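Local structure of glycosyl hydrolase family 62 protein (Coprinopsis cinerea, 5B6T) at residues 23-29 with 41-47; 92-96 with 107-112; 131-137 with 159-165. The protein hydrolyses alpha-L-arabinofuranosidic bonds and probably releases arabinose side groups from the arabinoxylan of hemicellulose. The contacts are given in a common frame with arbitrary orientation. Numbering follows the deposited sequence.

Contact 1. Residues 23-29 with 41-47; sequences IQGIKDP and FASTAKT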
loop_
_atom_site.group_PDB
_atom_site.type_symbol
_atom_site.label_atom_id
_atom_site.label_comp_id
_atom_site.label_asym_id
_atom_site.label_seq_id
_atom_site.Cartn_x
_atom_site.Cartn_y
_atom_site.Cartn_z
ATOM N N ILE A 23 -6.744 -19.566 -3.007
ATOM C CA ILE A 23 -6.265 -18.215 -3.271
ATOM C C ILE A 23 -5.006 -18.325 -4.163
ATOM O O ILE A 23 -4.139 -19.163 -3.944
ATOM C CB ILE A 23 -5.972 -17.463 -1.939
ATOM C CG1 ILE A 23 -7.244 -17.301 -1.082
ATOM C CG2 ILE A 23 -5.318 -16.108 -2.211
ATOM C CD1 ILE A 23 -8.467 -16.792 -1.800
ATOM N N GLN A 24 -4.930 -17.498 -5.192
ATOM C CA GLN A 24 -3.830 -17.544 -6.145
ATOM C C GLN A 24 -2.705 -16.545 -5.818
ATOM O O GLN A 24 -1.534 -16.876 -5.977
ATOM C CB GLN A 24 -4.370 -17.356 -7.566
ATOM C CG GLN A 24 -5.241 -18.577 -7.955
ATOM C CD GLN A 24 -6.065 -18.477 -9.252
ATOM O OE1 GLN A 24 -6.071 -19.429 -10.057
ATOM N NE2 GLN A 24 -6.787 -17.394 -9.443
ATOM N N GLY A 25 -3.055 -15.355 -5.328
ATOM C CA GLY A 25 -2.070 -14.345 -4.979
ATOM C C GLY A 25 -2.352 -13.753 -3.598
ATOM O O GLY A 25 -3.511 -13.610 -3.194
ATOM N N ILE A 26 -1.288 -13.396 -2.880
ATOM C CA ILE A 26 -1.380 -12.582 -1.649
ATOM C C ILE A 26 -0.732 -11.265 -2.011
ATOM O O ILE A 26 0.375 -11.249 -2.525
ATOM C CB ILE A 26 -0.659 -13.229 -0.458
ATOM C CG1 ILE A 26 -1.291 -14.574 -0.142
ATOM C CG2 ILE A 26 -0.627 -12.320 0.755
ATOM C CD1 ILE A 26 -2.725 -14.529 0.280
ATOM N N LYS A 27 -1.458 -10.162 -1.789
ATOM C CA LYS A 27 -1.181 -8.922 -2.488
ATOM C C LYS A 27 -1.317 -7.679 -1.594
ATOM O O LYS A 27 -1.928 -7.709 -0.537
ATOM C CB LYS A 27 -2.167 -8.772 -3.649
ATOM C CG LYS A 27 -2.033 -9.841 -4.719
ATOM C CD LYS A 27 -2.876 -9.493 -5.936
ATOM C CE LYS A 27 -2.269 -8.357 -6.727
ATOM N NZ LYS A 27 -3.221 -7.869 -7.755
ATOM N N ASP A 28 -0.749 -6.581 -2.074
ATOM C CA ASP A 28 -1.086 -5.247 -1.612
ATOM C C ASP A 28 -0.927 -5.050 -0.086
ATOM O O ASP A 28 -1.836 -4.522 0.565
ATOM C CB ASP A 28 -2.538 -4.898 -1.999
ATOM C CG ASP A 28 -2.914 -5.301 -3.411
ATOM O OD1 ASP A 28 -2.079 -5.150 -4.306
ATOM O OD2 ASP A 28 -4.093 -5.748 -3.578
ATOM N N PRO A 29 0.225 -5.446 0.495
ATOM C CA PRO A 29 0.300 -5.514 1.941
ATOM C C PRO A 29 0.334 -4.173 2.644
ATOM O O PRO A 29 0.939 -3.216 2.145
ATOM C CB PRO A 29 1.639 -6.250 2.195
ATOM C CG PRO A 29 2.447 -5.953 0.969
ATOM C CD PRO A 29 1.459 -5.953 -0.146
ATOM N N PHE A 41 -1.785 -6.884 6.854
ATOM C CA PHE A 41 -3.068 -7.033 6.161
ATOM C C PHE A 41 -2.797 -7.101 4.688
ATOM O O PHE A 41 -1.955 -6.368 4.192
ATOM C CB PHE A 41 -3.974 -5.830 6.472
ATOM C CG PHE A 41 -4.325 -5.713 7.920
ATOM C CD1 PHE A 41 -3.422 -5.219 8.845
ATOM C CD2 PHE A 41 -5.566 -6.149 8.364
ATOM C CE1 PHE A 41 -3.741 -5.181 10.198
ATOM C CE2 PHE A 41 -5.898 -6.059 9.697
ATOM C CZ PHE A 41 -4.996 -5.558 10.606
ATOM N N ALA A 42 -3.486 -8.003 3.975
ATOM C CA ALA A 42 -3.218 -8.182 2.559
ATOM C C ALA A 42 -4.501 -8.520 1.837
ATOM O O ALA A 42 -5.456 -9.004 2.469
ATOM C CB ALA A 42 -2.185 -9.297 2.373
ATOM N N SER A 43 -4.507 -8.268 0.524
ATOM C CA SER A 43 -5.568 -8.792 -0.344
ATOM C C SER A 43 -5.360 -10.271 -0.613
ATOM O O SER A 43 -4.256 -10.709 -0.882
ATOM C CB SER A 43 -5.583 -8.092 -1.707
ATOM O OG SER A 43 -5.629 -6.698 -1.540
ATOM N N THR A 44 -6.445 -11.044 -0.564
ATOM C CA THR A 44 -6.469 -12.364 -1.208
ATOM C C THR A 44 -6.991 -12.189 -2.631
ATOM O O THR A 44 -7.988 -11.476 -2.834
ATOM C CB THR A 44 -7.344 -13.362 -0.430
ATOM O OG1 THR A 44 -8.726 -12.934 -0.393
ATOM C CG2 THR A 44 -6.862 -13.499 0.992
ATOM N N ALA A 45 -6.333 -12.818 -3.603
ATOM C CA ALA A 45 -6.677 -12.655 -4.994
ATOM C C ALA A 45 -6.795 -13.971 -5.717
ATOM O O ALA A 45 -5.898 -14.851 -5.629
ATOM C CB ALA A 45 -5.661 -11.788 -5.709
ATOM N N LYS A 46 -7.887 -14.087 -6.471
ATOM C CA LYS A 46 -8.098 -15.196 -7.391
ATOM C C LYS A 46 -9.068 -14.747 -8.486
ATOM O O LYS A 46 -9.659 -13.685 -8.379
ATOM C CB LYS A 46 -8.631 -16.435 -6.652
ATOM C CG LYS A 46 -9.804 -16.168 -5.719
ATOM C CD LYS A 46 -10.271 -17.449 -5.054
ATOM C CE LYS A 46 -11.338 -17.150 -4.024
ATOM N NZ LYS A 46 -11.949 -18.382 -3.457
ATOM N N THR A 47 -9.260 -15.579 -9.517
ATOM C CA THR A 47 -10.184 -15.234 -10.594
ATOM C C THR A 47 -11.555 -14.880 -10.041
ATOM O O THR A 47 -12.210 -13.994 -10.555
ATOM C CB THR A 47 -10.340 -16.446 -11.555
ATOM O OG1 THR A 47 -9.067 -16.721 -12.123
ATOM C CG2 THR A 47 -11.356 -16.160 -12.681
#
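Ile23, Ala45 and Ser43 lose the most surface here, where two antiparallel strands of one propeller-blade hairpin pair. Ala45 is the centre of a classic beta bulge. Ala45 O accepts from both Gln24 N and Gly25 N, each at 2.9 Å, and Ala45 N reaches Gly25 O at 3.0 Å. Ile23 lies just before the bulge. Ile23 CG2 packs on Thr44 CB at 3.8 Å, and Ile23 CD1 meets Lys46 CE at 3.6 Å. Ser43 forms a hydrogen-bonded pair with Lys27: Ser43 N to Lys27 O is 2.8 Å, and Lys27 N to Ser43 O is 3.0 Å. Its side chain adds a further bond, Ser43 OG donating to Asp28 OD2 at 2.7 Å. Ser43 OG also binds Ala83 N of the next blade. Asp28 OD2 and Lys27 NZ both bind a glycerol, a likely crystallisation additive, and Lys27 NZ is held by Tyr299. At the bulged end backbone hydrogen bonds and aliphatic packing of Ile23 join the strands. The Ser43 end holds the Asp28 carboxylate where glycerol binds, probably in the substrate pocket.

Contact 2. Residues 92-96 with 107-112; sequences QRLWY and STNPDI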
loop_
_atom_site.group_PDB
_atom_site.type_symbol
_atom_site.label_atom_id
_atom_site.label_comp_id
_atom_site.label_asym_id
_atom_site.label_seq_id
_atom_site.Cartn_x
_atom_site.Cartn_y
_atom_site.Cartn_z
ATOM N N GLN A 92 -9.175 9.170 18.299
ATOM C CA GLN A 92 -10.339 8.328 18.596
ATOM C C GLN A 92 -10.001 7.044 19.310
ATOM O O GLN A 92 -10.904 6.271 19.631
ATOM C CB GLN A 92 -11.069 7.983 17.299
ATOM C CG GLN A 92 -11.671 9.204 16.658
ATOM C CD GLN A 92 -12.172 8.958 15.264
ATOM O OE1 GLN A 92 -12.270 7.816 14.833
ATOM N NE2 GLN A 92 -12.521 10.016 14.577
ATOM N N ARG A 93 -8.704 6.779 19.473
ATOM C CA ARG A 93 -8.243 5.540 20.115
ATOM C C ARG A 93 -8.829 4.341 19.359
ATOM O O ARG A 93 -9.271 3.336 19.943
ATOM C CB ARG A 93 -8.598 5.542 21.615
ATOM C CG ARG A 93 -7.875 6.664 22.356
ATOM C CD ARG A 93 -8.409 6.975 23.745
ATOM N NE ARG A 93 -8.639 5.783 24.540
ATOM C CZ ARG A 93 -7.756 5.199 25.356
ATOM N NH1 ARG A 93 -6.513 5.663 25.508
ATOM N NH2 ARG A 93 -8.125 4.105 26.015
ATOM N N LEU A 94 -8.848 4.447 18.031
ATOM C CA LEU A 94 -9.350 3.372 17.174
ATOM C C LEU A 94 -8.352 3.128 16.049
ATOM O O LEU A 94 -7.852 4.091 15.460
ATOM C CB LEU A 94 -10.650 3.789 16.521
ATOM C CG LEU A 94 -11.921 3.769 17.341
ATOM C CD1 LEU A 94 -13.014 4.283 16.433
ATOM C CD2 LEU A 94 -12.222 2.359 17.834
ATOM N N TRP A 95 -8.117 1.861 15.727
ATOM C CA TRP A 95 -7.440 1.490 14.502
ATOM C C TRP A 95 -8.439 1.599 13.354
ATOM O O TRP A 95 -9.644 1.302 13.496
ATOM C CB TRP A 95 -6.887 0.065 14.557
ATOM C CG TRP A 95 -5.828 -0.155 15.575
ATOM C CD1 TRP A 95 -6.008 -0.507 16.865
ATOM C CD2 TRP A 95 -4.412 -0.064 15.370
ATOM N NE1 TRP A 95 -4.787 -0.637 17.495
ATOM C CE2 TRP A 95 -3.793 -0.378 16.595
ATOM C CE3 TRP A 95 -3.611 0.231 14.262
ATOM C CZ2 TRP A 95 -2.416 -0.375 16.750
ATOM C CZ3 TRP A 95 -2.222 0.221 14.417
ATOM C CH2 TRP A 95 -1.649 -0.070 15.663
ATOM N N TYR A 96 -7.930 2.072 12.213
ATOM C CA TYR A 96 -8.652 2.100 10.949
ATOM C C TYR A 96 -8.002 1.141 9.987
ATOM O O TYR A 96 -6.750 1.002 9.980
ATOM C CB TYR A 96 -8.691 3.515 10.334
ATOM C CG TYR A 96 -9.756 4.403 10.904
ATOM C CD1 TYR A 96 -9.661 4.904 12.182
ATOM C CD2 TYR A 96 -10.881 4.734 10.154
ATOM C CE1 TYR A 96 -10.675 5.694 12.728
ATOM C CE2 TYR A 96 -11.880 5.512 10.682
ATOM C CZ TYR A 96 -11.780 5.990 11.958
ATOM O OH TYR A 96 -12.792 6.777 12.493
ATOM N N SER A 107 -12.974 0.197 7.791
ATOM C CA SER A 107 -13.453 -0.449 9.015
ATOM C C SER A 107 -12.686 0.118 10.201
ATOM O O SER A 107 -11.585 0.656 10.048
ATOM C CB SER A 107 -13.248 -1.969 8.947
ATOM O OG SER A 107 -14.002 -2.521 7.900
ATOM N N THR A 108 -13.238 -0.039 11.388
ATOM C CA THR A 108 -12.543 0.357 12.600
ATOM C C THR A 108 -12.478 -0.800 13.584
ATOM O O THR A 108 -13.194 -1.784 13.445
ATOM C CB THR A 108 -13.198 1.560 13.293
ATOM O OG1 THR A 108 -14.536 1.229 13.686
ATOM C CG2 THR A 108 -13.189 2.743 12.358
ATOM N N ASN A 109 -11.611 -0.653 14.578
ATOM C CA ASN A 109 -11.358 -1.690 15.575
ATOM C C ASN A 109 -10.545 -1.097 16.715
ATOM O O ASN A 109 -9.478 -0.541 16.474
ATOM C CB ASN A 109 -10.571 -2.844 14.923
ATOM C CG ASN A 109 -10.559 -4.111 15.749
ATOM O OD1 ASN A 109 -10.745 -4.099 16.974
ATOM N ND2 ASN A 109 -10.318 -5.211 15.082
ATOM N N PRO A 110 -11.005 -1.228 17.969
ATOM C CA PRO A 110 -10.184 -0.708 19.055
ATOM C C PRO A 110 -8.916 -1.508 19.303
ATOM O O PRO A 110 -8.065 -1.017 20.023
ATOM C CB PRO A 110 -11.110 -0.796 20.273
ATOM C CG PRO A 110 -12.102 -1.813 19.932
ATOM C CD PRO A 110 -12.311 -1.725 18.444
ATOM N N ASP A 111 -8.822 -2.726 18.764
ATOM C CA ASP A 111 -7.717 -3.655 19.089
ATOM C C ASP A 111 -7.245 -4.392 17.840
ATOM O O ASP A 111 -7.929 -5.278 17.348
ATOM C CB ASP A 111 -8.202 -4.652 20.151
ATOM C CG ASP A 111 -7.144 -5.659 20.553
ATOM O OD1 ASP A 111 -5.946 -5.449 20.225
ATOM O OD2 ASP A 111 -7.557 -6.621 21.259
ATOM N N ILE A 112 -6.048 -4.032 17.357
ATOM C CA ILE A 112 -5.484 -4.662 16.162
ATOM C C ILE A 112 -5.268 -6.162 16.346
ATOM O O ILE A 112 -5.302 -6.932 15.379
ATOM C CB ILE A 112 -4.171 -3.958 15.725
ATOM C CG1 ILE A 112 -3.766 -4.379 14.295
ATOM C CG2 ILE A 112 -3.034 -4.210 16.709
ATOM C CD1 ILE A 112 -2.602 -3.570 13.780
HETATM O O HOH W 1 -8.012 1.394 21.345
#
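This contact lies at the open end of hairpin 94-100/104-109, in a four-stranded antiparallel blade. Ser107 O lies 3.4 Å from Tyr96 CA, a CA-H...O contact. The Ser107 side chain points away, and Ser107 OG bonds to Thr119 O. Thr108 faces Tyr96 as a non-hydrogen-bonded pair. Thr108 CG2 sits over the Tyr96 ring, 3.6 Å from the centroid, as a CH-pi contact. Asn109 and Trp95 are the hydrogen-bonded pair, with Trp95 N to Asn109 O at 2.9 Å and Asn109 N to Trp95 O at 3.0 Å. Asn109 OD1 accepts from Asp111 N at 3.0 Å, an Asx turn; Asn109 ND2 binds Asn114 O. Pro110 CD touches Leu94 CD2 at 4.1 Å. One water donates to Pro110 O at 2.8 Å and to Arg93 O at 2.7 Å. Ile112 CB lies over the five-membered ring of Trp95, 3.8 Å from its centroid; Ile112 also touches neighbouring-blade strands 25-34 and 37-46. Two backbone bonds pair the strands at this end, and aliphatic groups on two aromatic faces supply much of the remaining contact.

Contact 3. Residues 131-137 with 159-165; sequences IIRNNIG and DDNGHLY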
loop_
_atom_site.group_PDB
_atom_site.type_symbol
_atom_site.label_atom_id
_atom_site.label_comp_id
_atom_site.label_asym_id
_atom_site.label_seq_id
_atom_site.Cartn_x
_atom_site.Cartn_y
_atom_site.Cartn_z
ATOM N N ILE A 131 -14.987 14.178 -10.279
ATOM C CA ILE A 131 -13.702 14.321 -10.977
ATOM C C ILE A 131 -13.098 12.958 -11.347
ATOM O O ILE A 131 -12.367 12.806 -12.352
ATOM C CB ILE A 131 -12.722 15.192 -10.152
ATOM C CG1 ILE A 131 -11.554 15.648 -11.010
ATOM C CG2 ILE A 131 -12.277 14.456 -8.900
ATOM C CD1 ILE A 131 -10.728 16.745 -10.378
ATOM N N ILE A 132 -13.361 11.959 -10.508
ATOM C CA ILE A 132 -12.850 10.621 -10.770
ATOM C C ILE A 132 -13.669 9.947 -11.878
ATOM O O ILE A 132 -13.116 9.393 -12.820
ATOM C CB ILE A 132 -12.769 9.763 -9.468
ATOM C CG1 ILE A 132 -11.882 10.492 -8.457
ATOM C CG2 ILE A 132 -12.208 8.381 -9.779
ATOM C CD1 ILE A 132 -11.640 9.749 -7.155
ATOM N N ARG A 133 -14.998 10.031 -11.800
ATOM C CA ARG A 133 -15.834 9.528 -12.870
ATOM C C ARG A 133 -15.451 10.158 -14.210
ATOM O O ARG A 133 -15.486 9.509 -15.274
ATOM C CB ARG A 133 -17.296 9.874 -12.627
ATOM C CG ARG A 133 -17.910 9.234 -11.394
ATOM C CD ARG A 133 -19.450 9.242 -11.395
ATOM N NE ARG A 133 -20.047 10.491 -11.810
ATOM C CZ ARG A 133 -20.369 11.510 -11.016
ATOM N NH1 ARG A 133 -20.144 11.492 -9.695
ATOM N NH2 ARG A 133 -20.909 12.585 -11.568
ATOM N N ASN A 134 -15.116 11.446 -14.165
ATOM C CA ASN A 134 -14.857 12.131 -15.412
ATOM C C ASN A 134 -13.542 11.739 -16.079
ATOM O O ASN A 134 -13.442 11.780 -17.323
ATOM C CB ASN A 134 -14.940 13.623 -15.214
ATOM C CG ASN A 134 -16.371 14.096 -15.045
ATOM O OD1 ASN A 134 -17.345 13.371 -15.360
ATOM N ND2 ASN A 134 -16.516 15.308 -14.534
ATOM N N ASN A 135 -12.555 11.318 -15.279
ATOM C CA ASN A 135 -11.187 11.091 -15.726
ATOM C C ASN A 135 -10.704 9.641 -15.682
ATOM O O ASN A 135 -9.610 9.353 -16.143
ATOM C CB ASN A 135 -10.243 11.965 -14.888
ATOM C CG ASN A 135 -10.358 13.416 -15.244
ATOM O OD1 ASN A 135 -9.967 13.804 -16.361
ATOM N ND2 ASN A 135 -10.928 14.217 -14.370
ATOM N N ILE A 136 -11.529 8.730 -15.184
ATOM C CA ILE A 136 -11.121 7.342 -15.001
ATOM C C ILE A 136 -10.906 6.545 -16.313
ATOM O O ILE A 136 -10.268 5.501 -16.317
ATOM C CB ILE A 136 -12.150 6.597 -14.104
ATOM C CG1 ILE A 136 -11.719 5.170 -13.769
ATOM C CG2 ILE A 136 -13.510 6.544 -14.787
ATOM C CD1 ILE A 136 -12.338 4.675 -12.482
ATOM N N GLY A 137 -11.447 7.012 -17.441
ATOM C CA GLY A 137 -11.257 6.238 -18.673
ATOM C C GLY A 137 -11.873 4.865 -18.539
ATOM O O GLY A 137 -12.994 4.761 -18.036
ATOM N N ASP A 159 -6.734 5.819 -10.329
ATOM C CA ASP A 159 -7.738 5.320 -11.247
ATOM C C ASP A 159 -7.229 4.343 -12.301
ATOM O O ASP A 159 -7.958 4.032 -13.234
ATOM C CB ASP A 159 -8.506 6.473 -11.912
ATOM C CG ASP A 159 -7.626 7.408 -12.709
ATOM O OD1 ASP A 159 -6.411 7.154 -12.869
ATOM O OD2 ASP A 159 -8.196 8.390 -13.245
ATOM N N ASP A 160 -5.992 3.872 -12.173
ATOM C CA ASP A 160 -5.369 3.053 -13.222
ATOM C C ASP A 160 -5.407 3.756 -14.582
ATOM O O ASP A 160 -5.371 3.095 -15.627
ATOM C CB ASP A 160 -6.083 1.694 -13.347
ATOM C CG ASP A 160 -5.734 0.724 -12.245
ATOM O OD1 ASP A 160 -4.694 0.959 -11.540
ATOM O OD2 ASP A 160 -6.473 -0.301 -12.105
ATOM N N ASN A 161 -5.481 5.079 -14.558
ATOM C CA ASN A 161 -5.540 5.878 -15.784
ATOM C C ASN A 161 -4.654 7.090 -15.714
ATOM O O ASN A 161 -4.850 8.049 -16.464
ATOM C CB ASN A 161 -6.973 6.319 -16.122
ATOM C CG ASN A 161 -7.136 6.634 -17.601
ATOM O OD1 ASN A 161 -6.556 5.973 -18.462
ATOM N ND2 ASN A 161 -7.940 7.672 -17.899
ATOM N N GLY A 162 -3.649 7.035 -14.843
ATOM C CA GLY A 162 -2.665 8.090 -14.824
ATOM C C GLY A 162 -3.004 9.285 -13.966
ATOM O O GLY A 162 -2.345 10.319 -14.108
ATOM N N HIS A 163 -3.979 9.164 -13.048
ATOM C CA HIS A 163 -4.289 10.252 -12.127
ATOM C C HIS A 163 -4.152 9.772 -10.712
ATOM O O HIS A 163 -4.566 8.668 -10.393
ATOM C CB HIS A 163 -5.710 10.776 -12.329
ATOM C CG HIS A 163 -6.005 11.118 -13.752
ATOM N ND1 HIS A 163 -6.747 10.297 -14.571
ATOM C CD2 HIS A 163 -5.631 12.172 -14.511
ATOM C CE1 HIS A 163 -6.765 10.802 -15.795
ATOM N NE2 HIS A 163 -6.119 11.958 -15.774
ATOM N N LEU A 164 -3.554 10.611 -9.879
ATOM C CA LEU A 164 -3.549 10.452 -8.432
ATOM C C LEU A 164 -4.428 11.549 -7.863
ATOM O O LEU A 164 -4.183 12.733 -8.096
ATOM C CB LEU A 164 -2.129 10.607 -7.885
ATOM C CG LEU A 164 -1.977 10.562 -6.355
ATOM C CD1 LEU A 164 -2.305 9.186 -5.779
ATOM C CD2 LEU A 164 -0.562 10.954 -5.972
ATOM N N TYR A 165 -5.449 11.162 -7.121
ATOM C CA TYR A 165 -6.404 12.097 -6.531
ATOM C C TYR A 165 -6.160 12.281 -5.041
ATOM O O TYR A 165 -5.664 11.359 -4.352
ATOM C CB TYR A 165 -7.834 11.593 -6.700
ATOM C CG TYR A 165 -8.212 11.328 -8.135
ATOM C CD1 TYR A 165 -8.660 12.344 -8.939
ATOM C CD2 TYR A 165 -8.140 10.051 -8.676
ATOM C CE1 TYR A 165 -8.973 12.110 -10.264
ATOM C CE2 TYR A 165 -8.447 9.802 -10.015
ATOM C CZ TYR A 165 -8.871 10.842 -10.801
ATOM O OH TYR A 165 -9.228 10.619 -12.112
#
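Asp159 organises one side of this contact. Its p rotamer turns the carboxylate back over its own turn. Asp159 OD1 accepts from Asn161 N at 2.8 Å, an Asx turn, and from His163 N at 3.2 Å. Asp159 OD2 accepts from His163 ND1 and from Tyr165 OH, both at 2.7 Å. The m rotamers of His163 and Tyr165 go with this shared grip and present both rings to the helix. Ile132, with chi1 m and chi2 t, places CG1 almost squarely over the Tyr165 ring, 3.5 Å from the centroid. Asn135 is also m. Asn135 CB lies over the His163 ring, 4.0 Å from the centroid, and Asn135 ND2 turns back to Ile131 O at 2.9 Å. Asn161 has chi1 t, and Asn161 ND2 donates to Asn135 O at 2.9 Å. This is the one hydrogen bond between the segments. Gly137 follows with positive phi; a CB there would clash with Asn161 ND2. The short helix 130-135 precedes the blade formed by strands 142-148, 152-158, 163-170 and 182-186. It runs nearly antiparallel to the start of strand 163-170, with the short axes 10.5 Å apart. Ile131, Asn135 and Tyr165 touch Ile183 of strand 182-186, and Ile132 and Tyr165 touch Ser157 of strand 152-158. The helix therefore packs against three strands of its blade.

How the contacts relate
The contacts belong to three successive blades of the five-bladed beta-propeller expected for family 62. Contacts 1 and 2 have centres 23 Å apart and touch where Phe41 CZ meets Ile112 CG1 at 4.1 Å, which joins neighbouring blades. Contact 3 stands apart: its centre is 24 Å from that of contact 1 and 30 Å from that of contact 2, with nearest atoms about 9 Å and 17 Å apart. Contact 1 borders the glycerol and calcium, which probably mark the active-site pocket. The Asp28 side chain is about 5 Å from the calcium ion. The Tyr96 side chain of contact 2 is about 14 Å from a calcium ion. The Asp159 side chain of contact 3 is about 11 Å from a lead ion.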